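Local atomic coordinates of SsfX3 (Streptomyces sp. SF2575, PDB entry 3SKV), a protein that probably transfers a salicylyl group onto a tetracycline intermediate during antibiotic biosynthesis in Streptomyces, acting as an acyltransferase of the GDSL/SGNH family. Residues S49-D52 against L57-W60; V76-Q81 against A226-H231; D140-V145 against E169-A174; I189-S194 against P234-L239. The protein carries 1 engineered substitution. One frame throughout, in Å; residues are numbered along the deposited sequence.

Overall arrangement
The modelled chain runs from a jelly-roll domain into a GDSL/SGNH domain, and the contacts sample both. Contact 1 closes the short loop of a beta hairpin, 49-53 with 56-60. Contact 2 then opens at 76-81 and closes at 226-231, fastening the N-terminal domain to the GDSL/SGNH domain across 144 residues. Nested inside that loop is contact 3, a bridge over one jelly-roll sheet. Contact 4, strand 187-192 against helix 234-242, crosses contact 2 because their segments alternate. Trp60 packs on Leu79, joining contacts 1 and 2, while Ser230 and Gly229 of contact 2 meet Asp193 and Tyr191 of contact 4.

Contact 1: residues S49-D52 against L57-W60; sequences SLQD and LAPW
Ser49 and Trp60, and beyond them Gln51 and Ala58, are the hydrogen-bonded pairs of this antiparallel beta hairpin. The inner pair is nearly straight: Gln51 N to Ala58 O and Ala58 N to Gln51 O both measure 2.8 Å, the first at 177°. At the outer pair the grip is uneven, since Trp60 N reaches Ser49 O at 2.8 Å while Ser49 N to Trp60 O is longer, at 3.2 Å. A CA-H...O contact from Leu57 CA to Gln51 O (3.4 Å) adds to the backbone bonding.

Among the side chains on the Trp60 face, Gln51 stretches out with CG anti to its backbone N (chi1 -178°), laying CB beside the indole and bringing OE1 to the ring edge. There Trp60 NE1 makes a weak, bent hydrogen bond to Gln51 OE1 of 3.3 Å, the amide standing 79° from the ring plane. Ser49 OG instead bonds to Ala62 O and His64 N.

Apolar contacts occupy the other face, where Leu50 CB meets Leu57 CD2 at 3.7 Å and Leu50 CD2 lies against Pro59. Backbone bonds thus set the pairing, whereas the weak amide-indole bond is probably a minor restraint on the indole, which also packs on His64 and Leu79.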
# COMPACT_ATOMS: atom_id res chain seq x y z
N SER A 49 9.88 -3.58 -8.32
CA SER A 49 10.98 -4.41 -8.80
C SER A 49 11.15 -5.62 -7.91
O SER A 49 10.60 -5.65 -6.80
CB SER A 49 12.28 -3.62 -8.92
OG SER A 49 12.67 -3.09 -7.67
N LEU A 50 11.87 -6.65 -8.41
CA LEU A 50 12.19 -7.86 -7.67
C LEU A 50 13.69 -7.97 -7.55
O LEU A 50 14.38 -7.93 -8.56
CB LEU A 50 11.56 -9.12 -8.32
CG LEU A 50 10.09 -9.00 -8.72
CD1 LEU A 50 9.74 -9.99 -9.80
CD2 LEU A 50 9.16 -9.12 -7.52
N GLN A 51 14.20 -8.02 -6.32
CA GLN A 51 15.65 -8.10 -6.02
C GLN A 51 16.06 -9.53 -5.75
O GLN A 51 15.54 -10.17 -4.84
CB GLN A 51 16.02 -7.21 -4.83
CG GLN A 51 17.51 -7.21 -4.52
CD GLN A 51 17.87 -6.47 -3.26
OE1 GLN A 51 17.39 -6.78 -2.16
NE2 GLN A 51 18.74 -5.48 -3.40
N ASP A 52 17.06 -9.98 -6.48
CA ASP A 52 17.67 -11.30 -6.43
C ASP A 52 18.92 -11.19 -5.57
O ASP A 52 19.89 -10.56 -5.99
CB ASP A 52 17.99 -11.74 -7.89
CG ASP A 52 18.90 -12.95 -8.11
OD1 ASP A 52 20.00 -12.98 -7.54
OD2 ASP A 52 18.58 -13.76 -9.02
N LEU A 57 14.46 -13.91 -3.16
CA LEU A 57 13.76 -12.95 -3.97
C LEU A 57 13.02 -11.97 -3.08
O LEU A 57 12.14 -12.37 -2.34
CB LEU A 57 12.82 -13.71 -4.97
CG LEU A 57 12.24 -12.96 -6.18
CD1 LEU A 57 11.01 -12.17 -5.80
CD2 LEU A 57 13.29 -12.07 -6.85
N ALA A 58 13.41 -10.71 -3.12
CA ALA A 58 12.77 -9.65 -2.34
C ALA A 58 11.93 -8.71 -3.22
O ALA A 58 12.47 -8.03 -4.09
CB ALA A 58 13.83 -8.84 -1.61
N PRO A 59 10.61 -8.63 -3.02
CA PRO A 59 9.81 -7.66 -3.80
C PRO A 59 10.07 -6.26 -3.20
O PRO A 59 10.19 -6.13 -1.97
CB PRO A 59 8.35 -8.11 -3.58
CG PRO A 59 8.42 -9.37 -2.76
CD PRO A 59 9.76 -9.36 -2.06
N TRP A 60 10.22 -5.24 -4.08
CA TRP A 60 10.44 -3.85 -3.67
C TRP A 60 9.34 -2.98 -4.21
O TRP A 60 8.80 -3.25 -5.28
CB TRP A 60 11.80 -3.33 -4.15
CG TRP A 60 12.98 -3.80 -3.36
CD1 TRP A 60 13.50 -5.06 -3.33
CD2 TRP A 60 13.87 -2.98 -2.60
NE1 TRP A 60 14.62 -5.09 -2.53
CE2 TRP A 60 14.90 -3.82 -2.10
CE3 TRP A 60 13.91 -1.60 -2.31
CZ2 TRP A 60 15.94 -3.33 -1.29
CZ3 TRP A 60 14.94 -1.12 -1.50
CH2 TRP A 60 15.92 -1.98 -0.99

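Contact 2: residues V76-Q81 against A226-H231; sequences VGRLAQ and AADGSH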
# COMPACT_ATOMS: atom_id res chain seq x y z
N VAL A 76 15.81 3.61 3.67
CA VAL A 76 15.78 2.71 2.50
C VAL A 76 14.98 1.41 2.66
O VAL A 76 14.22 1.04 1.75
CB VAL A 76 17.20 2.54 1.88
CG1 VAL A 76 17.38 1.21 1.16
CG2 VAL A 76 17.51 3.70 0.93
N GLY A 77 15.11 0.78 3.83
CA GLY A 77 14.44 -0.45 4.21
C GLY A 77 12.94 -0.42 4.00
O GLY A 77 12.35 -1.44 3.62
N ARG A 78 12.32 0.77 4.24
CA ARG A 78 10.89 1.04 4.07
C ARG A 78 10.39 0.68 2.66
O ARG A 78 9.26 0.21 2.53
CB ARG A 78 10.54 2.51 4.40
CG ARG A 78 10.84 2.92 5.84
CD ARG A 78 10.96 4.43 5.99
NE ARG A 78 9.67 5.09 6.24
CZ ARG A 78 9.45 5.98 7.20
NH1 ARG A 78 10.43 6.33 8.03
NH2 ARG A 78 8.25 6.53 7.34
N LEU A 79 11.24 0.87 1.62
CA LEU A 79 10.93 0.56 0.22
C LEU A 79 10.73 -0.95 -0.03
O LEU A 79 10.00 -1.31 -0.97
CB LEU A 79 12.04 1.09 -0.70
CG LEU A 79 12.06 2.57 -1.14
CD1 LEU A 79 10.82 3.36 -0.74
CD2 LEU A 79 13.37 3.24 -0.80
N ALA A 80 11.39 -1.82 0.79
CA ALA A 80 11.30 -3.29 0.71
C ALA A 80 10.24 -3.90 1.61
O ALA A 80 10.06 -5.12 1.62
CB ALA A 80 12.67 -3.93 0.96
N GLN A 81 9.49 -3.08 2.32
CA GLN A 81 8.39 -3.58 3.15
C GLN A 81 7.26 -3.94 2.21
O GLN A 81 6.88 -3.13 1.35
CB GLN A 81 7.98 -2.60 4.23
CG GLN A 81 8.97 -2.57 5.39
CD GLN A 81 8.69 -1.48 6.38
OE1 GLN A 81 7.60 -0.87 6.40
NE2 GLN A 81 9.68 -1.19 7.21
N ALA A 226 4.42 6.03 5.05
CA ALA A 226 4.14 6.86 6.24
C ALA A 226 4.61 8.33 6.00
O ALA A 226 4.87 8.68 4.85
CB ALA A 226 4.74 6.26 7.50
N ALA A 227 4.69 9.19 7.03
CA ALA A 227 5.04 10.61 6.91
C ALA A 227 6.23 10.97 6.00
O ALA A 227 6.06 11.74 5.04
CB ALA A 227 5.17 11.27 8.27
N ASP A 228 7.40 10.37 6.26
CA ASP A 228 8.63 10.61 5.49
C ASP A 228 8.50 10.49 3.97
O ASP A 228 9.05 11.34 3.26
CB ASP A 228 9.81 9.77 6.03
CG ASP A 228 10.21 10.12 7.46
OD1 ASP A 228 9.69 11.15 7.99
OD2 ASP A 228 11.02 9.37 8.05
N GLY A 229 7.76 9.48 3.50
CA GLY A 229 7.57 9.27 2.07
C GLY A 229 6.49 10.09 1.40
O GLY A 229 6.34 10.00 0.18
N SER A 230 5.76 10.92 2.17
CA SER A 230 4.64 11.73 1.69
C SER A 230 4.92 13.25 1.63
O SER A 230 4.00 14.04 1.85
CB SER A 230 3.41 11.44 2.54
OG SER A 230 3.36 10.07 2.88
N HIS A 231 6.16 13.64 1.27
CA HIS A 231 6.62 15.03 1.18
C HIS A 231 6.64 15.55 -0.28
O HIS A 231 7.30 16.57 -0.58
CB HIS A 231 8.01 15.17 1.82
CG HIS A 231 7.99 15.27 3.31
ND1 HIS A 231 7.40 14.29 4.09
CD2 HIS A 231 8.51 16.21 4.13
CE1 HIS A 231 7.57 14.66 5.34
NE2 HIS A 231 8.23 15.81 5.41
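With CG anti to its carbonyl carbon (chi1 -62°) and a bend at chi3 (87°), Arg78 carries its guanidinium across to Ala226 and Asp228. Asp228 has the matching first torsion, its CG likewise beside the backbone N. The result is an interdomain salt bridge, which joins a loop of the N-terminal, jelly-roll part of the chain (76-81, between helix 67-70 and strand 86-91) to the loop that follows strand 219-223 in the GDSL/SGNH fold.

The two side chains run at about a right angle to each other, and their flat ends are tilted by 35°, so the carboxylate does not meet the guanidinium as a coplanar fork. One oxygen, Asp228 OD2, approaches Arg78 NH1 at 3.1 Å as an ion pair without the geometry of a hydrogen bond. Asp228 CB sits over one face of the guanidinium, offset toward its rim, while the Ala226 methyl comes up at the edge.

The other terminal nitrogen, Arg78 NH2, hydrogen-bonds to the carbonyl of Phe225, just ahead of the loop segment. Backbone and carboxylate therefore share the cation, which should restrict rotation of the group more than either partner alone. Beside that backbone bond, Arg78 NH2 touches Ala226 CB at 3.5 Å.

Contact 3: residues D140-V145 against E169-A174; sequences DAELHV and EVRLEA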
# COMPACT_ATOMS: atom_id res chain seq x y z
N ASP A 140 15.25 -18.30 8.50
CA ASP A 140 15.03 -19.04 7.27
C ASP A 140 13.94 -20.05 7.68
O ASP A 140 14.22 -21.03 8.38
CB ASP A 140 16.35 -19.73 6.86
CG ASP A 140 16.31 -20.56 5.58
OD1 ASP A 140 15.19 -20.83 5.06
OD2 ASP A 140 17.40 -20.97 5.11
N ALA A 141 12.67 -19.74 7.36
CA ALA A 141 11.51 -20.53 7.79
C ALA A 141 10.66 -21.06 6.64
O ALA A 141 10.84 -20.68 5.48
CB ALA A 141 10.66 -19.70 8.75
N GLU A 142 9.74 -21.97 6.98
CA GLU A 142 8.85 -22.58 6.01
C GLU A 142 7.41 -22.50 6.49
O GLU A 142 7.07 -22.90 7.60
CB GLU A 142 9.27 -24.01 5.68
CG GLU A 142 8.83 -24.42 4.28
CD GLU A 142 8.91 -25.90 4.00
OE1 GLU A 142 7.89 -26.60 4.24
OE2 GLU A 142 9.96 -26.37 3.50
N LEU A 143 6.59 -21.95 5.63
CA LEU A 143 5.16 -21.71 5.80
C LEU A 143 4.48 -22.88 5.08
O LEU A 143 4.88 -23.24 3.97
CB LEU A 143 4.93 -20.37 5.08
CG LEU A 143 3.58 -19.83 4.71
CD1 LEU A 143 3.66 -18.30 4.60
CD2 LEU A 143 3.15 -20.35 3.34
N HIS A 144 3.48 -23.50 5.71
CA HIS A 144 2.77 -24.59 5.07
C HIS A 144 1.29 -24.40 5.23
O HIS A 144 0.80 -24.36 6.36
CB HIS A 144 3.24 -25.98 5.55
CG HIS A 144 2.58 -27.10 4.81
ND1 HIS A 144 3.21 -27.74 3.75
CD2 HIS A 144 1.35 -27.64 4.97
CE1 HIS A 144 2.35 -28.66 3.33
NE2 HIS A 144 1.21 -28.62 4.02
N VAL A 145 0.60 -24.25 4.10
CA VAL A 145 -0.85 -24.07 4.06
C VAL A 145 -1.42 -25.32 3.41
O VAL A 145 -1.24 -25.54 2.21
CB VAL A 145 -1.30 -22.77 3.34
CG1 VAL A 145 -2.81 -22.57 3.44
CG2 VAL A 145 -0.57 -21.56 3.90
N GLU A 169 11.64 -20.39 -2.20
CA GLU A 169 10.98 -21.51 -2.88
C GLU A 169 9.49 -21.55 -2.61
O GLU A 169 9.02 -21.14 -1.55
CB GLU A 169 11.59 -22.83 -2.35
CG GLU A 169 11.34 -24.08 -3.18
CD GLU A 169 11.68 -25.39 -2.49
OE1 GLU A 169 12.11 -25.37 -1.31
OE2 GLU A 169 11.51 -26.44 -3.14
N VAL A 170 8.74 -22.08 -3.58
CA VAL A 170 7.32 -22.37 -3.49
C VAL A 170 7.21 -23.86 -3.76
O VAL A 170 7.85 -24.39 -4.68
CB VAL A 170 6.43 -21.51 -4.42
CG1 VAL A 170 4.96 -21.94 -4.32
CG2 VAL A 170 6.56 -20.03 -4.08
N ARG A 171 6.48 -24.57 -2.92
CA ARG A 171 6.29 -25.99 -3.14
C ARG A 171 4.81 -26.30 -3.26
O ARG A 171 3.98 -25.68 -2.60
CB ARG A 171 6.94 -26.83 -2.04
CG ARG A 171 8.41 -27.11 -2.28
CD ARG A 171 9.11 -27.65 -1.04
NE ARG A 171 8.34 -28.72 -0.42
CZ ARG A 171 7.89 -28.69 0.83
NH1 ARG A 171 8.19 -27.67 1.62
NH2 ARG A 171 7.18 -29.70 1.31
N LEU A 172 4.49 -27.25 -4.13
CA LEU A 172 3.12 -27.70 -4.41
C LEU A 172 3.12 -29.21 -4.50
O LEU A 172 4.21 -29.83 -4.56
CB LEU A 172 2.59 -27.09 -5.74
CG LEU A 172 2.69 -25.57 -5.91
CD1 LEU A 172 2.46 -25.17 -7.35
CD2 LEU A 172 1.74 -24.84 -4.98
N GLU A 173 1.90 -29.82 -4.54
CA GLU A 173 1.71 -31.25 -4.66
C GLU A 173 2.37 -31.73 -5.95
O GLU A 173 2.40 -30.99 -6.94
CB GLU A 173 0.20 -31.57 -4.66
CG GLU A 173 -0.16 -33.05 -4.62
CD GLU A 173 -0.19 -33.67 -3.24
OE1 GLU A 173 0.89 -33.87 -2.64
OE2 GLU A 173 -1.31 -33.95 -2.75
N ALA A 174 2.91 -32.96 -5.95
CA ALA A 174 3.50 -33.56 -7.14
C ALA A 174 2.41 -33.68 -8.23
O ALA A 174 1.26 -34.04 -7.93
CB ALA A 174 4.03 -34.94 -6.81
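Arg171 and Glu142 meet through one terminal nitrogen and one carboxylate. From CB, the chain of Arg171 leaves with CG anti to the carbonyl carbon, continues nearly straight through CD, and then bends at chi3 (47°), which swings the guanidinium toward strand 141-145. Along the way the side chain touches Ala97 and Trp95. NE lies close to Arg28 NH1, a second cation at the start of the modelled chain, and NH2 has a long, weak ion pair with Asp32.

At the tip, NH1 is nearly equidistant from both oxygens of Glu142: OE1 stands 2.8 Å from Arg171 NH1, and OE2 2.9 Å from the same nitrogen. The hydrogen bond goes to OE1, bent at 143° and weak, within a salt bridge. Glu142 CD lies in the guanidinium plane at its edge, yet the carboxylate is turned 50° from that plane, so a single nitrogen sits at the mouth of the carboxylate. Glu142 is extended to reach it, and its OE2 has a further long, weak ion pair with Arg28. The added positive charge would favour an ionised glutamate.

In the jelly-roll sheet, strand 96-103 runs between the two partners' strands, so the salt bridge spans it; Leu143 and Val145 instead touch strands 120-125 and 128-134.

Contact 4: residues I189-S194 against P234-L239; sequences IHYGDS and PMFARL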
# COMPACT_ATOMS: atom_id res chain seq x y z
N ILE A 189 -2.80 3.23 -8.32
CA ILE A 189 -1.65 3.72 -7.57
C ILE A 189 -2.11 4.64 -6.46
O ILE A 189 -2.82 5.63 -6.72
CB ILE A 189 -0.57 4.43 -8.45
CG1 ILE A 189 -0.14 3.55 -9.65
CG2 ILE A 189 0.64 4.86 -7.57
CD1 ILE A 189 0.99 4.19 -10.50
N HIS A 190 -1.72 4.33 -5.20
CA HIS A 190 -2.04 5.19 -4.07
C HIS A 190 -0.73 5.69 -3.44
O HIS A 190 0.15 4.89 -3.09
CB HIS A 190 -2.99 4.57 -3.03
CG HIS A 190 -3.26 5.50 -1.89
ND1 HIS A 190 -4.15 6.57 -2.01
CD2 HIS A 190 -2.67 5.56 -0.67
CE1 HIS A 190 -4.08 7.24 -0.87
NE2 HIS A 190 -3.20 6.66 -0.02
N TYR A 191 -0.60 7.02 -3.32
CA TYR A 191 0.57 7.66 -2.72
C TYR A 191 0.16 8.57 -1.56
O TYR A 191 -0.84 9.25 -1.64
CB TYR A 191 1.34 8.47 -3.79
CG TYR A 191 2.46 9.32 -3.24
CD1 TYR A 191 3.72 8.78 -3.00
CD2 TYR A 191 2.26 10.67 -2.95
CE1 TYR A 191 4.74 9.55 -2.44
CE2 TYR A 191 3.29 11.45 -2.41
CZ TYR A 191 4.52 10.88 -2.16
OH TYR A 191 5.55 11.65 -1.68
N GLY A 192 0.97 8.61 -0.53
CA GLY A 192 0.73 9.52 0.59
C GLY A 192 0.38 8.91 1.93
O GLY A 192 0.65 7.73 2.19
N ASP A 193 -0.19 9.77 2.80
CA ASP A 193 -0.59 9.51 4.19
C ASP A 193 0.59 9.60 5.17
O ASP A 193 1.74 9.36 4.81
CB ASP A 193 -1.40 8.20 4.36
CG ASP A 193 -2.76 8.25 3.69
OD1 ASP A 193 -3.62 9.05 4.16
OD2 ASP A 193 -2.99 7.47 2.72
N SER A 194 0.29 9.95 6.41
CA SER A 194 1.31 10.10 7.45
C SER A 194 1.44 8.88 8.36
O SER A 194 2.32 8.85 9.24
CB SER A 194 1.09 11.38 8.25
OG SER A 194 -0.27 11.51 8.58
N PRO A 234 10.02 14.68 -5.75
CA PRO A 234 9.90 14.48 -7.23
C PRO A 234 10.25 13.07 -7.72
O PRO A 234 9.72 12.65 -8.74
CB PRO A 234 10.84 15.55 -7.81
CG PRO A 234 11.03 16.54 -6.72
CD PRO A 234 10.91 15.81 -5.42
N MET A 235 11.12 12.33 -7.01
CA MET A 235 11.45 10.95 -7.37
C MET A 235 10.19 10.01 -7.34
O MET A 235 10.08 9.08 -8.16
CB MET A 235 12.59 10.39 -6.51
CG MET A 235 13.96 10.93 -6.87
SD MET A 235 14.54 10.67 -8.58
CE MET A 235 14.64 8.76 -8.62
N PHE A 236 9.26 10.27 -6.39
CA PHE A 236 8.02 9.49 -6.29
C PHE A 236 7.07 9.79 -7.44
O PHE A 236 6.37 8.87 -7.90
CB PHE A 236 7.32 9.66 -4.92
CG PHE A 236 8.03 8.89 -3.83
CD1 PHE A 236 8.22 7.51 -3.94
CD2 PHE A 236 8.54 9.55 -2.72
CE1 PHE A 236 8.93 6.81 -2.96
CE2 PHE A 236 9.24 8.84 -1.73
CZ PHE A 236 9.43 7.48 -1.87
N ALA A 237 7.01 11.07 -7.87
CA ALA A 237 6.21 11.52 -9.01
C ALA A 237 6.73 10.85 -10.29
O ALA A 237 5.93 10.42 -11.13
CB ALA A 237 6.30 13.03 -9.15
N ARG A 238 8.08 10.77 -10.45
CA ARG A 238 8.74 10.10 -11.58
C ARG A 238 8.40 8.60 -11.58
O ARG A 238 8.17 8.03 -12.64
CB ARG A 238 10.24 10.30 -11.52
CG ARG A 238 10.68 11.75 -11.80
CD ARG A 238 12.19 11.92 -11.64
NE ARG A 238 12.90 11.45 -12.82
CZ ARG A 238 13.53 10.28 -12.93
NH1 ARG A 238 13.58 9.44 -11.90
NH2 ARG A 238 14.13 9.96 -14.07
N LEU A 239 8.37 7.97 -10.39
CA LEU A 239 8.01 6.58 -10.20
C LEU A 239 6.55 6.35 -10.65
O LEU A 239 6.31 5.49 -11.49
CB LEU A 239 8.21 6.16 -8.72
CG LEU A 239 8.07 4.66 -8.39
CD1 LEU A 239 8.93 3.81 -9.32
CD2 LEU A 239 8.46 4.39 -7.00
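Just behind the Gly192-Asp193-Ser194 sequence, the GDS block that in GDSL enzymes carries the nucleophilic serine, Tyr191 packs against Phe236. Tyr191 CE1 comes within 3.6 Å of Phe236 CB and as near to Phe236 CG, while the hydroxyl end, Tyr191 OH, lies 3.8 Å from Phe236 CD2. The side chains cross at about a right angle and the rings meet obliquely, with planes 41° apart and centroids separated by 5.6 Å. CG of Tyr191 is anti to the backbone N (chi1 172°), and this drives the phenol off the strand toward the helix.

The topology is that of the SGNH alpha/beta fold: strand 187-192 lies between strands 219-223 and 247-252 in a parallel sheet, and helix 234-242 belongs to the beta-alpha-beta crossover linking those two neighbours. Phe236 therefore presses on the strand that the crossover passes over. Phe273 of helix 266-278 and Phe225 extend the aromatic cluster, and the phenol oxygen has weak hydrogen bonds to Gly229 O and Leu232 N.

From the same strand His190 turns to the opposite side of the sheet. Its NE2 donates a nearly straight bond of 2.9 Å to Asp193 OD2, with the oxygen in the imidazole plane. The other carboxylate oxygen, Asp193 OD1, pairs with Arg251, and His190 ND1 is hydrogen-bonded to Ser249 OG.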